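Local coordinates for protein xylulose kinase (Escherichia coli, PDB 2ITM) that phosphorylates D-xylulose to D-xylulose 5-phosphate at the expense of ATP, acting as a homodimeric sugar kinase of the FGGY family, at residues L107-V112 with G120-P125. Residues are numbered along the deposited sequence; the frame is centred on the assembly and turned at random.
Sequences LLEARV and GNLMMP
Glu-109 reaches out from the last turn of its helix and takes the backbone N-H of Met-123 on its OE1. Met-123 N lies 2.9 Å from Glu-109 OE1. The N-H points almost straight at the oxygen (160°), but comes from above the carboxylate plane, 37° out of it. Beyond CG the glutamate chain is extended, and this length lets a helical residue reach the loop 120-125, where the CA of Met-123 lies 7.2 Å from that of Glu-109. A glutamate suits the place because its two oxygens can divide the work: while OE1 holds the loop amide, OE2 forms a salt bridge with Arg-116 in the intervening helix 115-119. Shortened to an alanine here, the side chain would lose both oxygens, which is likely to leave the Met-123 amide without this acceptor and Arg-116 without this carboxylate.

The side chains of Glu-109 and Met-123 run past each other in opposite directions, and Glu-109 CD lies 3.6 Å from Met-123 CB. Leu-122 adds a lighter touch, its CG 3.8 Å from Glu-109 OE1. Met-123 sends CG anti to its backbone N (chi1 -170°) and then bends at chi2 and chi3, which brings the methyl CE to Leu-108 CD1 at 3.4 Å, closer than carbons usually pack. Leucine and the flexible, unbranched methionine suit this buried apolar side, next to the polar grip of the glutamate.

Within the N-terminal FGGY domain, the contact ties the end of helix 102-111 to the loop joining helices 115-119 and 128-138. Met-188 of helix 186-190 touches both Leu-108 and Met-123, while Ala-129 and Pro-130 of helix 128-138 pack against Leu-108 and Met-123 respectively. The Met-123 side chain is about 9 Å from that of the substrate-binding His-78, and in the same loop Asn-121 and Met-124 touch strand 275-278.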
loop_
_atom_site.group_PDB
_atom_site.type_symbol
_atom_site.label_atom_id
_atom_site.label_comp_id
_atom_site.label_asym_id
_atom_site.label_seq_id
_atom_site.Cartn_x
_atom_site.Cartn_y
_atom_site.Cartn_z
ATOM N N LEU A 107 22.255 22.655 17.448
ATOM C CA LEU A 107 22.970 23.651 18.212
ATOM C C LEU A 107 24.465 23.390 18.229
ATOM O O LEU A 107 25.248 24.252 18.054
ATOM C CB LEU A 107 22.457 23.679 19.617
ATOM C CG LEU A 107 22.099 25.016 20.191
ATOM C CD1 LEU A 107 22.004 24.881 21.658
ATOM C CD2 LEU A 107 23.094 26.054 19.777
ATOM N N LEU A 108 24.818 22.156 18.459
ATOM C CA LEU A 108 26.189 21.772 18.525
ATOM C C LEU A 108 26.928 21.997 17.244
ATOM O O LEU A 108 28.010 22.419 17.249
ATOM C CB LEU A 108 26.306 20.342 18.981
ATOM C CG LEU A 108 27.243 20.021 20.111
ATOM C CD1 LEU A 108 27.853 18.667 19.981
ATOM C CD2 LEU A 108 28.277 21.053 20.287
ATOM N N GLU A 109 26.305 21.705 16.140
ATOM C CA GLU A 109 26.920 21.881 14.843
ATOM C C GLU A 109 27.065 23.336 14.474
ATOM O O GLU A 109 27.950 23.701 13.750
ATOM C CB GLU A 109 26.214 21.080 13.771
ATOM C CG GLU A 109 26.712 19.663 13.696
ATOM C CD GLU A 109 26.039 18.787 12.658
ATOM O OE1 GLU A 109 26.518 17.700 12.433
ATOM O OE2 GLU A 109 25.024 19.172 12.086
ATOM N N ALA A 110 26.196 24.165 15.015
ATOM C CA ALA A 110 26.269 25.580 14.807
ATOM C C ALA A 110 27.407 26.119 15.650
ATOM O O ALA A 110 28.186 26.918 15.210
ATOM C CB ALA A 110 25.008 26.217 15.185
ATOM N N ARG A 111 27.477 25.649 16.882
ATOM C CA ARG A 111 28.520 26.052 17.808
ATOM C C ARG A 111 29.882 25.642 17.309
ATOM O O ARG A 111 30.774 26.398 17.374
ATOM C CB ARG A 111 28.323 25.389 19.151
ATOM C CG ARG A 111 27.634 26.150 20.173
ATOM C CD ARG A 111 27.469 25.347 21.441
ATOM N NE ARG A 111 26.244 25.645 22.146
ATOM C CZ ARG A 111 26.058 25.453 23.420
ATOM N NH1 ARG A 111 27.012 24.936 24.146
ATOM N NH2 ARG A 111 24.921 25.781 23.974
ATOM N N VAL A 112 30.040 24.439 16.824
ATOM C CA VAL A 112 31.329 23.995 16.347
ATOM C C VAL A 112 31.333 23.717 14.872
ATOM O O VAL A 112 31.181 22.624 14.441
ATOM C CB VAL A 112 31.855 22.804 17.125
ATOM C CG1 VAL A 112 33.254 22.589 16.847
ATOM C CG2 VAL A 112 31.679 23.012 18.549
ATOM N N GLY A 120 34.385 13.498 11.955
ATOM C CA GLY A 120 34.215 12.693 10.764
ATOM C C GLY A 120 32.788 12.250 10.580
ATOM O O GLY A 120 32.500 11.375 9.790
ATOM N N ASN A 121 31.892 12.868 11.326
ATOM C CA ASN A 121 30.504 12.464 11.323
ATOM C C ASN A 121 29.542 13.628 11.276
ATOM O O ASN A 121 29.852 14.719 11.718
ATOM C CB ASN A 121 30.190 11.586 12.523
ATOM C CG ASN A 121 30.853 10.257 12.439
ATOM O OD1 ASN A 121 31.851 10.013 13.090
ATOM N ND2 ASN A 121 30.316 9.396 11.615
ATOM N N LEU A 122 28.361 13.368 10.744
ATOM C CA LEU A 122 27.214 14.203 11.009
ATOM C C LEU A 122 26.576 13.874 12.335
ATOM O O LEU A 122 26.430 12.718 12.694
ATOM C CB LEU A 122 26.190 14.092 9.884
ATOM C CG LEU A 122 25.363 15.352 9.646
ATOM C CD1 LEU A 122 25.623 15.935 8.279
ATOM C CD2 LEU A 122 23.888 15.113 9.871
ATOM N N MET A 123 26.186 14.917 13.048
ATOM C CA MET A 123 25.730 14.788 14.407
ATOM C C MET A 123 24.355 14.154 14.452
ATOM O O MET A 123 23.459 14.542 13.722
ATOM C CB MET A 123 25.729 16.146 15.086
ATOM C CG MET A 123 25.496 16.097 16.568
ATOM S SD MET A 123 26.844 15.397 17.505
ATOM C CE MET A 123 28.080 16.646 17.249
ATOM N N MET A 124 24.211 13.150 15.298
ATOM C CA MET A 124 22.958 12.456 15.461
ATOM C C MET A 124 22.579 12.428 16.927
ATOM O O MET A 124 23.431 12.465 17.790
ATOM C CB MET A 124 23.078 11.030 14.956
ATOM C CG MET A 124 23.577 10.922 13.547
ATOM S SD MET A 124 22.274 11.122 12.331
ATOM C CE MET A 124 21.604 9.472 12.295
ATOM N N PRO A 125 21.285 12.360 17.185
ATOM C CA PRO A 125 20.749 12.468 18.538
ATOM C C PRO A 125 21.117 11.255 19.353
ATOM O O PRO A 125 21.127 11.324 20.568
ATOM C CB PRO A 125 19.244 12.492 18.311
ATOM C CG PRO A 125 19.081 13.001 16.986
ATOM C CD PRO A 125 20.268 12.626 16.167
#